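Local coordinates for protein AlkZ (Streptomyces sahachiroi, PDB 5UUJ) that belongs to the AlkZ-like family of DNA glycosylases, assigned to the helix-turn-helix clan and built mainly of helices with small sheets, at residues Thr26-Ser31 against Leu54-Pro59; Gln20-Arg25 against Gly280-Gly285; Asp32-Leu37 against Leu83-Pro88. All blocks are in the same frame, centred on the assembly; numbering follows the deposited sequence.

Contact 1 (Thr26-Ser31 against Leu54-Pro59)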
ATOM      1  N   THR A  26     -18.981   0.604  -7.391  1.00 19.35           N
ATOM      2  CA  THR A  26     -19.118  -0.658  -8.107  1.00 19.89           C
ATOM      3  C   THR A  26     -18.796  -1.804  -7.157  1.00 19.39           C
ATOM      4  O   THR A  26     -18.572  -1.582  -5.968  1.00 18.85           O
ATOM      5  CB  THR A  26     -18.190  -0.727  -9.334  1.00 19.42           C
ATOM      6  OG1 THR A  26     -16.835  -0.492  -8.929  1.00 17.85           O
ATOM      7  CG2 THR A  26     -18.585   0.308 -10.360  1.00 20.26           C
ATOM      8  N   GLN A  27     -18.764  -3.024  -7.685  1.00 19.79           N
ATOM      9  CA  GLN A  27     -18.503  -4.202  -6.867  1.00 19.55           C
ATOM     10  C   GLN A  27     -17.268  -4.958  -7.351  1.00 18.69           C
ATOM     11  O   GLN A  27     -17.365  -6.089  -7.823  1.00 19.37           O
ATOM     12  CB  GLN A  27     -19.718  -5.127  -6.868  1.00 21.23           C
ATOM     13  CG  GLN A  27     -19.682  -6.181  -5.773  1.00 21.27           C
ATOM     14  CD  GLN A  27     -19.901  -5.599  -4.386  1.00 21.19           C
ATOM     15  OE1 GLN A  27     -20.439  -4.500  -4.235  1.00 21.55           O
ATOM     16  NE2 GLN A  27     -19.485  -6.340  -3.363  1.00 20.95           N
ATOM     17  N   PRO A  28     -16.094  -4.331  -7.227  1.00 17.39           N
ATOM     18  CA  PRO A  28     -14.859  -5.025  -7.594  1.00 16.80           C
ATOM     19  C   PRO A  28     -14.519  -6.129  -6.601  1.00 16.63           C
ATOM     20  O   PRO A  28     -14.879  -6.041  -5.427  1.00 16.57           O
ATOM     21  CB  PRO A  28     -13.811  -3.912  -7.557  1.00 15.75           C
ATOM     22  CG  PRO A  28     -14.340  -2.940  -6.561  1.00 15.51           C
ATOM     23  CD  PRO A  28     -15.834  -2.978  -6.706  1.00 16.66           C
ATOM     24  N   SER A  29     -13.838  -7.165  -7.074  1.00 16.78           N
ATOM     25  CA  SER A  29     -13.319  -8.196  -6.187  1.00 16.66           C
ATOM     26  C   SER A  29     -12.198  -7.607  -5.337  1.00 15.64           C
ATOM     27  O   SER A  29     -11.706  -6.512  -5.623  1.00 15.04           O
ATOM     28  CB  SER A  29     -12.808  -9.391  -6.988  1.00 17.27           C
ATOM     29  OG  SER A  29     -11.637  -9.050  -7.708  1.00 16.90           O
ATOM     30  N   ALA A  30     -11.795  -8.325  -4.295  1.00 18.27           N
ATOM     31  CA  ALA A  30     -10.679  -7.880  -3.467  1.00 17.53           C
ATOM     32  C   ALA A  30      -9.406  -7.782  -4.305  1.00 14.99           C
ATOM     33  O   ALA A  30      -8.591  -6.882  -4.102  1.00 15.51           O
ATOM     34  CB  ALA A  30     -10.475  -8.817  -2.289  1.00 15.47           C
ATOM     35  N   SER A  31      -9.245  -8.706  -5.249  1.00 16.01           N
ATOM     36  CA  SER A  31      -8.091  -8.694  -6.147  1.00 17.27           C
ATOM     37  C   SER A  31      -8.117  -7.474  -7.059  1.00 20.73           C
ATOM     38  O   SER A  31      -7.073  -6.884  -7.334  1.00 16.56           O
ATOM     39  CB  SER A  31      -8.043  -9.970  -6.990  1.00 17.54           C
ATOM     40  OG  SER A  31      -7.731 -11.093  -6.186  1.00 32.41           O
ATOM     41  N   LEU A  54     -14.930  -1.019   1.887  1.00 15.01           N
ATOM     42  CA  LEU A  54     -15.497   0.305   1.669  1.00 15.04           C
ATOM     43  C   LEU A  54     -15.528   0.656   0.182  1.00 15.02           C
ATOM     44  O   LEU A  54     -16.276   1.534  -0.236  1.00 15.10           O
ATOM     45  CB  LEU A  54     -14.708   1.363   2.442  1.00 15.21           C
ATOM     46  CG  LEU A  54     -14.857   1.358   3.968  1.00 15.44           C
ATOM     47  CD1 LEU A  54     -13.853   2.308   4.597  1.00 15.73           C
ATOM     48  CD2 LEU A  54     -16.264   1.730   4.389  1.00 15.56           C
ATOM     49  N   ARG A  55     -14.721  -0.039  -0.612  1.00 15.00           N
ATOM     50  CA  ARG A  55     -14.655   0.210  -2.050  1.00 15.14           C
ATOM     51  C   ARG A  55     -15.587  -0.719  -2.831  1.00 15.21           C
ATOM     52  O   ARG A  55     -15.452  -0.882  -4.047  1.00 15.45           O
ATOM     53  CB  ARG A  55     -13.209   0.065  -2.531  1.00 15.22           C
ATOM     54  CG  ARG A  55     -12.353   1.259  -2.152  1.00 15.31           C
ATOM     55  CD  ARG A  55     -10.902   1.055  -2.510  1.00 15.38           C
ATOM     56  NE  ARG A  55     -10.169   2.315  -2.507  1.00 15.63           N
ATOM     57  CZ  ARG A  55      -9.705   2.917  -1.416  1.00 15.66           C
ATOM     58  NH1 ARG A  55      -9.900   2.380  -0.219  1.00 15.45           N
ATOM     59  NH2 ARG A  55      -9.044   4.061  -1.521  1.00 16.04           N
ATOM     60  N   GLN A  56     -16.539  -1.311  -2.116  1.00 15.13           N
ATOM     61  CA  GLN A  56     -17.553  -2.172  -2.714  1.00 16.22           C
ATOM     62  C   GLN A  56     -18.944  -1.633  -2.403  1.00 15.22           C
ATOM     63  O   GLN A  56     -19.262  -1.362  -1.246  1.00 15.09           O
ATOM     64  CB  GLN A  56     -17.410  -3.603  -2.198  1.00 15.38           C
ATOM     65  CG  GLN A  56     -16.104  -4.268  -2.606  1.00 16.72           C
ATOM     66  CD  GLN A  56     -15.809  -5.523  -1.808  1.00 18.73           C
ATOM     67  OE1 GLN A  56     -16.181  -5.634  -0.640  1.00 16.78           O
ATOM     68  NE2 GLN A  56     -15.135  -6.476  -2.436  1.00 18.47           N
ATOM     69  N   ALA A  57     -19.763  -1.478  -3.443  1.00 15.40           N
ATOM     70  CA  ALA A  57     -21.116  -0.939  -3.302  1.00 15.46           C
ATOM     71  C   ALA A  57     -21.891  -1.703  -2.241  1.00 15.30           C
ATOM     72  O   ALA A  57     -22.631  -1.117  -1.454  1.00 15.19           O
ATOM     73  CB  ALA A  57     -21.848  -0.990  -4.632  1.00 15.67           C
ATOM     74  N   ALA A  58     -21.712  -3.020  -2.240  1.00 15.48           N
ATOM     75  CA  ALA A  58     -22.216  -3.880  -1.180  1.00 15.57           C
ATOM     76  C   ALA A  58     -21.016  -4.445  -0.423  1.00 15.59           C
ATOM     77  O   ALA A  58     -20.483  -5.486  -0.808  1.00 15.84           O
ATOM     78  CB  ALA A  58     -23.076  -4.998  -1.750  1.00 15.96           C
ATOM     79  N   PRO A  59     -20.573  -3.744   0.640  1.00 15.40           N
ATOM     80  CA  PRO A  59     -19.369  -4.120   1.395  1.00 15.44           C
ATOM     81  C   PRO A  59     -19.292  -5.603   1.732  1.00 15.81           C
ATOM     82  O   PRO A  59     -20.235  -6.176   2.279  1.00 16.10           O
ATOM     83  CB  PRO A  59     -19.483  -3.277   2.664  1.00 15.41           C
ATOM     84  CG  PRO A  59     -20.180  -2.051   2.214  1.00 15.27           C
ATOM     85  CD  PRO A  59     -21.171  -2.503   1.170  1.00 17.88           C
TER
HETATM   86  O   HOH W   1     -17.093   0.915  -5.372  1.00 16.73           O
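Gln27 and Gln56 pin the loop ahead of helix 30-36 to the turn that follows helix 45-53, each side-chain amide reaching the other segment's backbone and the two amide planes lying 21° apart. The closely packed part lies around Pro28 and Gln56. The Pro28 ring sets its CG and CD against the carbonyl of Arg55, with CD 3.4 Å from Arg55 O. Beside it the extended Gln56 chain delivers NE2 to Pro28 O (3.0 Å), the donor lying nearly along the C=O axis. Asp60 N meets Gln56 OE1, and Ser63 OG gives Gln56 NE2 a second, weak partner. The outer part is more open: Thr26, Gln27, Ala57 and Ala58 are exposed. There Gln27 has CG anti to the backbone N (chi1 -165°), and its chain bends at chi2 before the amide comes up to Ala58. Gln27 OE1 accepts from Ala58 N at 2.8 Å, in the plane of the Gln27 carbonyl and on a lone pair. In return Gln27 NE2 donates to Ala58 O at 2.9 Å, reaching it from out of the Ala58 carbonyl plane, so one amide spans both polar groups of a single residue. Next to it Ala57 N binds Thr26 O at 2.8 Å, and a water joins Thr26 N to Arg55 O. Ser29, at the N-cap of helix 30-36, turns OG to Asp32 N, while Glu67 holds Ala30 N. Hydrogen bonds from side-chain amides to main-chain atoms thus dominate: the Gln27 amide and the Ala57 N bond fix the exposed end, while the buried Gln56 amide is satisfied at both its polar atoms.

Contact 2 (Gln20-Arg25 against Gly280-Gly285)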
ATOM      1  N   GLN A  20     -10.016   4.691  -7.991  1.00 13.33           N
ATOM      2  CA  GLN A  20      -9.825   3.917  -6.764  1.00 12.92           C
ATOM      3  C   GLN A  20     -11.114   3.264  -6.259  1.00 13.17           C
ATOM      4  O   GLN A  20     -11.173   2.805  -5.116  1.00 13.08           O
ATOM      5  CB  GLN A  20      -9.244   4.809  -5.665  1.00 12.73           C
ATOM      6  CG  GLN A  20      -7.826   5.282  -5.934  1.00 12.67           C
ATOM      7  CD  GLN A  20      -7.301   6.188  -4.837  1.00 12.76           C
ATOM      8  OE1 GLN A  20      -7.616   6.005  -3.660  1.00 12.84           O
ATOM      9  NE2 GLN A  20      -6.507   7.182  -5.219  1.00 13.00           N
ATOM     10  N   PHE A  21     -12.134   3.231  -7.114  1.00 13.75           N
ATOM     11  CA  PHE A  21     -13.417   2.598  -6.807  1.00 14.33           C
ATOM     12  C   PHE A  21     -14.135   3.234  -5.618  1.00 14.63           C
ATOM     13  O   PHE A  21     -14.908   2.568  -4.927  1.00 15.66           O
ATOM     14  CB  PHE A  21     -13.228   1.099  -6.537  1.00 14.21           C
ATOM     15  CG  PHE A  21     -12.544   0.359  -7.649  1.00 14.22           C
ATOM     16  CD1 PHE A  21     -13.094   0.330  -8.919  1.00 16.57           C
ATOM     17  CD2 PHE A  21     -11.360  -0.323  -7.421  1.00 13.73           C
ATOM     18  CE1 PHE A  21     -12.471  -0.359  -9.946  1.00 15.36           C
ATOM     19  CE2 PHE A  21     -10.733  -1.014  -8.443  1.00 14.16           C
ATOM     20  CZ  PHE A  21     -11.289  -1.032  -9.707  1.00 14.87           C
ATOM     21  N   LEU A  22     -13.894   4.520  -5.384  1.00 14.56           N
ATOM     22  CA  LEU A  22     -14.555   5.233  -4.294  1.00 15.15           C
ATOM     23  C   LEU A  22     -15.848   5.911  -4.752  1.00 16.24           C
ATOM     24  O   LEU A  22     -16.870   5.810  -4.075  1.00 17.21           O
ATOM     25  CB  LEU A  22     -13.606   6.265  -3.679  1.00 14.79           C
ATOM     26  CG  LEU A  22     -12.479   5.670  -2.824  1.00 16.17           C
ATOM     27  CD1 LEU A  22     -11.476   6.741  -2.422  1.00 14.10           C
ATOM     28  CD2 LEU A  22     -13.032   4.985  -1.582  1.00 14.80           C
ATOM     29  N   GLU A  23     -15.801   6.598  -5.892  1.00 25.24           N
ATOM     30  CA  GLU A  23     -16.986   7.241  -6.469  1.00 22.83           C
ATOM     31  C   GLU A  23     -16.854   7.295  -7.991  1.00 25.72           C
ATOM     32  O   GLU A  23     -15.898   7.880  -8.497  1.00 28.77           O
ATOM     33  CB  GLU A  23     -17.171   8.666  -5.931  1.00 24.83           C
ATOM     34  CG  GLU A  23     -17.359   8.787  -4.424  1.00 34.19           C
ATOM     35  CD  GLU A  23     -18.668   8.189  -3.933  1.00 40.56           C
ATOM     36  OE1 GLU A  23     -19.648   8.159  -4.711  1.00 37.90           O
ATOM     37  OE2 GLU A  23     -18.712   7.750  -2.761  1.00 41.01           O
ATOM     38  N   PRO A  24     -17.815   6.711  -8.734  1.00 20.72           N
ATOM     39  CA  PRO A  24     -19.039   6.034  -8.290  1.00 23.54           C
ATOM     40  C   PRO A  24     -18.759   4.671  -7.670  1.00 25.33           C
ATOM     41  O   PRO A  24     -17.608   4.239  -7.624  1.00 24.30           O
ATOM     42  CB  PRO A  24     -19.848   5.892  -9.581  1.00 25.90           C
ATOM     43  CG  PRO A  24     -18.823   5.822 -10.648  1.00 23.59           C
ATOM     44  CD  PRO A  24     -17.713   6.728 -10.205  1.00 24.66           C
ATOM     45  N   ARG A  25     -19.811   4.009  -7.205  1.00 27.30           N
ATOM     46  CA  ARG A  25     -19.670   2.742  -6.500  1.00 27.81           C
ATOM     47  C   ARG A  25     -19.921   1.544  -7.411  1.00 31.09           C
ATOM     48  O   ARG A  25     -20.931   1.479  -8.113  1.00 34.55           O
ATOM     49  CB  ARG A  25     -20.622   2.702  -5.302  1.00 31.58           C
ATOM     50  CG  ARG A  25     -20.075   3.401  -4.065  1.00 34.20           C
ATOM     51  CD  ARG A  25     -20.964   4.531  -3.606  1.00 38.27           C
ATOM     52  NE  ARG A  25     -20.355   5.280  -2.508  1.00 41.16           N
ATOM     53  CZ  ARG A  25     -20.463   4.960  -1.221  1.00 38.61           C
ATOM     54  NH1 ARG A  25     -21.164   3.896  -0.844  1.00 37.21           N
ATOM     55  NH2 ARG A  25     -19.868   5.711  -0.306  1.00 37.56           N
ATOM     56  N   GLY A 280     -18.683  15.996  -2.339  1.00 21.23           N
ATOM     57  CA  GLY A 280     -19.269  14.972  -1.490  1.00 24.99           C
ATOM     58  C   GLY A 280     -18.391  14.524  -0.338  1.00 24.41           C
ATOM     59  O   GLY A 280     -17.237  14.934  -0.220  1.00 20.93           O
ATOM     60  N   ILE A 281     -18.955  13.668   0.508  1.00 26.02           N
ATOM     61  CA  ILE A 281     -18.266  13.158   1.688  1.00 24.54           C
ATOM     62  C   ILE A 281     -17.898  11.692   1.507  1.00 21.60           C
ATOM     63  O   ILE A 281     -18.655  10.914   0.925  1.00 26.73           O
ATOM     64  CB  ILE A 281     -19.135  13.301   2.957  1.00 26.64           C
ATOM     65  CG1 ILE A 281     -19.597  14.748   3.138  1.00 30.72           C
ATOM     66  CG2 ILE A 281     -18.378  12.823   4.194  1.00 26.54           C
ATOM     67  CD1 ILE A 281     -18.475  15.747   3.290  1.00 30.15           C
ATOM     68  N   ARG A 282     -16.731  11.324   2.019  1.00 24.92           N
ATOM     69  CA  ARG A 282     -16.293   9.938   2.023  1.00 21.02           C
ATOM     70  C   ARG A 282     -15.599   9.639   3.353  1.00 24.99           C
ATOM     71  O   ARG A 282     -14.771  10.422   3.817  1.00 24.15           O
ATOM     72  CB  ARG A 282     -15.362   9.670   0.837  1.00 27.46           C
ATOM     73  CG  ARG A 282     -15.116   8.205   0.540  1.00 26.55           C
ATOM     74  CD  ARG A 282     -16.327   7.513  -0.073  1.00 29.20           C
ATOM     75  NE  ARG A 282     -16.343   6.097   0.294  1.00 33.29           N
ATOM     76  CZ  ARG A 282     -16.645   5.090  -0.522  1.00 30.53           C
ATOM     77  NH1 ARG A 282     -16.977   5.302  -1.789  1.00 28.56           N
ATOM     78  NH2 ARG A 282     -16.614   3.850  -0.058  1.00 32.00           N
ATOM     79  N   LEU A 283     -15.969   8.523   3.974  1.00 14.75           N
ATOM     80  CA  LEU A 283     -15.331   8.073   5.206  1.00 14.61           C
ATOM     81  C   LEU A 283     -14.418   6.893   4.910  1.00 14.30           C
ATOM     82  O   LEU A 283     -14.885   5.801   4.591  1.00 17.55           O
ATOM     83  CB  LEU A 283     -16.370   7.680   6.261  1.00 15.36           C
ATOM     84  CG  LEU A 283     -17.247   8.793   6.839  1.00 17.03           C
ATOM     85  CD1 LEU A 283     -18.161   8.235   7.918  1.00 16.83           C
ATOM     86  CD2 LEU A 283     -16.409   9.928   7.393  1.00 16.54           C
ATOM     87  N   LEU A 284     -13.117   7.128   5.021  1.00 13.84           N
ATOM     88  CA  LEU A 284     -12.120   6.108   4.733  1.00 16.44           C
ATOM     89  C   LEU A 284     -11.527   5.560   6.022  1.00 18.39           C
ATOM     90  O   LEU A 284     -11.349   6.294   6.994  1.00 16.07           O
ATOM     91  CB  LEU A 284     -11.013   6.685   3.847  1.00 17.95           C
ATOM     92  CG  LEU A 284     -11.484   7.390   2.571  1.00 18.40           C
ATOM     93  CD1 LEU A 284     -10.301   7.996   1.831  1.00 21.59           C
ATOM     94  CD2 LEU A 284     -12.248   6.438   1.668  1.00 17.82           C
ATOM     95  N   GLY A 285     -11.225   4.265   6.028  1.00 15.35           N
ATOM     96  CA  GLY A 285     -10.595   3.636   7.174  1.00 15.13           C
ATOM     97  C   GLY A 285      -9.173   4.128   7.365  1.00 18.88           C
ATOM     98  O   GLY A 285      -8.684   4.949   6.591  1.00 14.35           O
TER
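Arg282 leaves its strand with CG anti to the backbone N (chi1 -166°), and the bend at chi2 (72°) places CD 3.6 Å from Glu23 OE2. The Arg282 guanidinium itself sits among Leu22, Glu23 and Arg25. Glu23 also bends at chi2, and its OE2 is shared by both arginines from one side. Arg25 NE donates to Glu23 OE2 at 3.0 Å, on the syn side but well out of the carboxylate plane, and the oxygen lies in the Arg25 guanidinium plane; a weak second bond comes from Arg25 NH2. Arg282 NH1 completes the salt-bridge network at 3.2 Å from Glu23 OE2, although NH1 crowds the carbonyl of Leu22 in the model and its exact place is doubtful. The arginines meet tip to tip with their planes 32° apart, Arg25 NH2 standing over the centre of the Arg282 guanidinium at 3.3 Å from Arg282 CZ. On the opposite face Leu22 CD2 lies over the centre, 3.8 Å from Arg282 CZ. Leu22 CD2 also touches Leu284 CD2 (3.6 Å), the two chains crossing at about a right angle, and Tyr290 of helix 289-292 packs on both leucines. The segments are the loop closing helix 9-19, where Phe21 is the C-prime residue of a Schellman motif, and strand 281-284, an outermost strand of the mixed sheet. Glu357 of helix 351-365 forms a salt bridge with Arg25 NH2 and accepts a bond from Leu283 N. Two guanidinium groups thus lie in contact, if the modelled position holds, a placement that probably depends on the carboxylates of Glu23 and Glu357 to offset their repulsion, while the leucines give the cluster an apolar flank.

Contact 3 (Asp32-Leu37 against Leu83-Pro88)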
ATOM      1  N   ASP A  32      -9.305  -7.103  -7.532  1.00 17.31           N
ATOM      2  CA  ASP A  32      -9.459  -5.904  -8.358  1.00 16.96           C
ATOM      3  C   ASP A  32      -9.026  -4.651  -7.603  1.00 14.30           C
ATOM      4  O   ASP A  32      -8.340  -3.794  -8.159  1.00 14.21           O
ATOM      5  CB  ASP A  32     -10.910  -5.738  -8.825  1.00 17.44           C
ATOM      6  CG  ASP A  32     -11.327  -6.784  -9.842  1.00 22.28           C
ATOM      7  OD1 ASP A  32     -10.441  -7.367 -10.502  1.00 20.30           O
ATOM      8  OD2 ASP A  32     -12.545  -7.015  -9.983  1.00 23.81           O
ATOM      9  N   VAL A  33      -9.428  -4.550  -6.339  1.00 13.89           N
ATOM     10  CA  VAL A  33      -9.082  -3.395  -5.520  1.00 14.89           C
ATOM     11  C   VAL A  33      -7.578  -3.350  -5.231  1.00 15.10           C
ATOM     12  O   VAL A  33      -6.927  -2.325  -5.446  1.00 13.02           O
ATOM     13  CB  VAL A  33      -9.861  -3.396  -4.186  1.00 13.34           C
ATOM     14  CG1 VAL A  33      -9.388  -2.267  -3.273  1.00 13.05           C
ATOM     15  CG2 VAL A  33     -11.345  -3.264  -4.451  1.00 13.74           C
ATOM     16  N   VAL A  34      -7.033  -4.459  -4.744  1.00 13.48           N
ATOM     17  CA  VAL A  34      -5.614  -4.525  -4.414  1.00 13.69           C
ATOM     18  C   VAL A  34      -4.763  -4.254  -5.649  1.00 14.02           C
ATOM     19  O   VAL A  34      -3.772  -3.524  -5.580  1.00 14.15           O
ATOM     20  CB  VAL A  34      -5.244  -5.897  -3.810  1.00 14.21           C
ATOM     21  CG1 VAL A  34      -3.728  -6.052  -3.668  1.00 14.79           C
ATOM     22  CG2 VAL A  34      -5.910  -6.065  -2.462  1.00 14.18           C
ATOM     23  N   GLY A  35      -5.151  -4.840  -6.776  1.00 14.40           N
ATOM     24  CA  GLY A  35      -4.431  -4.638  -8.021  1.00 15.07           C
ATOM     25  C   GLY A  35      -4.447  -3.184  -8.454  1.00 14.79           C
ATOM     26  O   GLY A  35      -3.410  -2.607  -8.780  1.00 15.21           O
ATOM     27  N   ARG A  36      -5.636  -2.591  -8.448  1.00 14.70           N
ATOM     28  CA  ARG A  36      -5.818  -1.202  -8.856  1.00 14.08           C
ATOM     29  C   ARG A  36      -5.048  -0.233  -7.955  1.00 13.68           C
ATOM     30  O   ARG A  36      -4.453   0.729  -8.437  1.00 13.93           O
ATOM     31  CB  ARG A  36      -7.313  -0.855  -8.855  1.00 13.80           C
ATOM     32  CG  ARG A  36      -7.649   0.598  -9.158  1.00 13.70           C
ATOM     33  CD  ARG A  36      -7.123   1.066 -10.518  1.00 14.46           C
ATOM     34  NE  ARG A  36      -7.688   0.327 -11.645  1.00 15.37           N
ATOM     35  CZ  ARG A  36      -8.853   0.605 -12.227  1.00 15.83           C
ATOM     36  NH1 ARG A  36      -9.609   1.606 -11.795  1.00 15.43           N
ATOM     37  NH2 ARG A  36      -9.267  -0.126 -13.249  1.00 16.94           N
ATOM     38  N   LEU A  37      -5.057  -0.488  -6.651  1.00 13.28           N
ATOM     39  CA  LEU A  37      -4.458   0.442  -5.697  1.00 13.14           C
ATOM     40  C   LEU A  37      -2.944   0.282  -5.547  1.00 13.76           C
ATOM     41  O   LEU A  37      -2.334   0.965  -4.727  1.00 13.94           O
ATOM     42  CB  LEU A  37      -5.120   0.285  -4.327  1.00 13.55           C
ATOM     43  CG  LEU A  37      -6.602   0.650  -4.225  1.00 12.55           C
ATOM     44  CD1 LEU A  37      -7.077   0.493  -2.789  1.00 12.66           C
ATOM     45  CD2 LEU A  37      -6.867   2.061  -4.719  1.00 12.46           C
ATOM     46  N   LEU A  83       4.336  -4.317   5.184  1.00 15.68           N
ATOM     47  CA  LEU A  83       3.529  -5.449   4.752  1.00 16.46           C
ATOM     48  C   LEU A  83       2.368  -5.004   3.870  1.00 15.39           C
ATOM     49  O   LEU A  83       1.566  -4.162   4.272  1.00 15.43           O
ATOM     50  CB  LEU A  83       3.001  -6.204   5.972  1.00 20.14           C
ATOM     51  CG  LEU A  83       2.272  -7.519   5.701  1.00 22.94           C
ATOM     52  CD1 LEU A  83       3.229  -8.542   5.114  1.00 17.31           C
ATOM     53  CD2 LEU A  83       1.636  -8.039   6.982  1.00 16.40           C
ATOM     54  N   HIS A  84       2.292  -5.580   2.672  1.00 15.29           N
ATOM     55  CA  HIS A  84       1.258  -5.247   1.695  1.00 15.19           C
ATOM     56  C   HIS A  84       0.502  -6.479   1.222  1.00 16.87           C
ATOM     57  O   HIS A  84       1.071  -7.566   1.123  1.00 15.75           O
ATOM     58  CB  HIS A  84       1.870  -4.573   0.463  1.00 15.19           C
ATOM     59  CG  HIS A  84       2.063  -3.094   0.592  1.00 16.29           C
ATOM     60  ND1 HIS A  84       3.168  -2.537   1.193  1.00 18.44           N
ATOM     61  CD2 HIS A  84       1.307  -2.058   0.154  1.00 17.80           C
ATOM     62  CE1 HIS A  84       3.077  -1.216   1.140  1.00 15.49           C
ATOM     63  NE2 HIS A  84       1.957  -0.905   0.515  1.00 15.48           N
ATOM     64  N   LEU A  85      -0.780  -6.297   0.921  1.00 17.88           N
ATOM     65  CA  LEU A  85      -1.499  -7.227   0.061  1.00 15.43           C
ATOM     66  C   LEU A  85      -1.120  -6.913  -1.381  1.00 15.50           C
ATOM     67  O   LEU A  85      -1.039  -5.745  -1.759  1.00 15.39           O
ATOM     68  CB  LEU A  85      -3.015  -7.110   0.247  1.00 16.27           C
ATOM     69  CG  LEU A  85      -3.646  -7.800   1.459  1.00 17.98           C
ATOM     70  CD1 LEU A  85      -5.053  -7.282   1.684  1.00 19.75           C
ATOM     71  CD2 LEU A  85      -3.670  -9.311   1.272  1.00 15.98           C
ATOM     72  N   LEU A  86      -0.868  -7.952  -2.173  1.00 15.81           N
ATOM     73  CA  LEU A  86      -0.593  -7.796  -3.600  1.00 18.93           C
ATOM     74  C   LEU A  86      -1.192  -8.953  -4.387  1.00 16.56           C
ATOM     75  O   LEU A  86      -1.385 -10.045  -3.849  1.00 18.25           O
ATOM     76  CB  LEU A  86       0.915  -7.730  -3.863  1.00 16.83           C
ATOM     77  CG  LEU A  86       1.688  -6.547  -3.276  1.00 20.39           C
ATOM     78  CD1 LEU A  86       3.181  -6.810  -3.356  1.00 15.88           C
ATOM     79  CD2 LEU A  86       1.342  -5.264  -4.002  1.00 15.85           C
ATOM     80  N   ARG A  87      -1.490  -8.711  -5.659  1.00 17.56           N
ATOM     81  CA  ARG A  87      -1.825  -9.797  -6.571  1.00 22.12           C
ATOM     82  C   ARG A  87      -0.528 -10.513  -6.923  1.00 20.26           C
ATOM     83  O   ARG A  87       0.418  -9.866  -7.371  1.00 17.87           O
ATOM     84  CB  ARG A  87      -2.508  -9.282  -7.840  1.00 17.95           C
ATOM     85  CG  ARG A  87      -3.903  -8.720  -7.627  1.00 20.31           C
ATOM     86  CD  ARG A  87      -4.629  -8.546  -8.951  1.00 19.90           C
ATOM     87  NE  ARG A  87      -4.939  -9.833  -9.575  1.00 19.06           N
ATOM     88  CZ  ARG A  87      -4.922 -10.069 -10.885  1.00 26.29           C
ATOM     89  NH1 ARG A  87      -4.603  -9.108 -11.746  1.00 26.37           N
ATOM     90  NH2 ARG A  87      -5.221 -11.277 -11.342  1.00 25.65           N
ATOM     91  N   PRO A  88      -0.466 -11.843  -6.711  1.00 19.51           N
ATOM     92  CA  PRO A  88       0.792 -12.560  -6.959  1.00 18.70           C
ATOM     93  C   PRO A  88       1.340 -12.352  -8.370  1.00 21.04           C
ATOM     94  O   PRO A  88       2.555 -12.232  -8.530  1.00 19.23           O
ATOM     95  CB  PRO A  88       0.412 -14.029  -6.735  1.00 20.43           C
ATOM     96  CG  PRO A  88      -0.771 -13.989  -5.850  1.00 22.68           C
ATOM     97  CD  PRO A  88      -1.519 -12.745  -6.212  1.00 20.73           C
TER
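Val34 of helix 30-36 presses against the backbone of strand 83-86, the middle strand of a three-stranded antiparallel sheet. With strand 40-41, helices 45-53 and 62-69, and strand 74-77 lying between them in sequence, this helix and strand follow the order of a winged-helix fold, in keeping with the helix-turn-helix clan. The first shell is mainly van der Waals packing of methyls and an aliphatic chain on backbone. Val34 CG1, anti to the backbone N (chi1 171°), comes down on the peptide after Leu85, 3.3 Å from Leu85 O and 3.6 Å from Leu86 CA. Its other methyl, Val34 CG2, is 4.1 Å from Leu85 CB, and the two side chains cross at about a right angle. One residue on, Gly35 presents bare backbone to Arg87: the aliphatic part of the arginine lies against it, with Arg87 CD 4.0 Å and Arg87 CG 4.1 Å from Gly35 CA. Leu86 points its CB away, and its main chain makes the contact. In the next shell, the two strands flanking 83-86 hold it by backbone bonds, Val40 to Leu85 and Met74 to Leu86, and Val40 also touches Val34, tying helix and sheet through the neighbouring strand. Val64 and Val68 of helix 62-69 pack on the Leu85 side chain, which Lys75 of strand 74-77 also touches. Farther out, Arg87 bends at chi3 (68°), which places NE; its NH1 forms a salt bridge with Glu90. Asp32 brings an opposite charge to the same region without touching: its OD1 stays 6.1 Å from Arg87 NE.

All three contacts touch one another, with centres about 11 Å apart for contacts 1 and 2, 13 Å for contacts 1 and 3, and 18 Å for contacts 2 and 3. Their first segments follow one another without a break, 20-25, 26-31 and 32-37, whereas the partners come from 54-59, 83-88 and, far later, 280-285. Contacts 1 and 3 share helix 30-36 and alternate along the chain; both are enclosed in the long loop closed by contact 2. Arg55 connects all three, its NE hydrogen-bonded to Gln20 O and packed on Leu37. One continuous run thus joins the winged-helix-like sheet to the mixed sheet near the C-terminus.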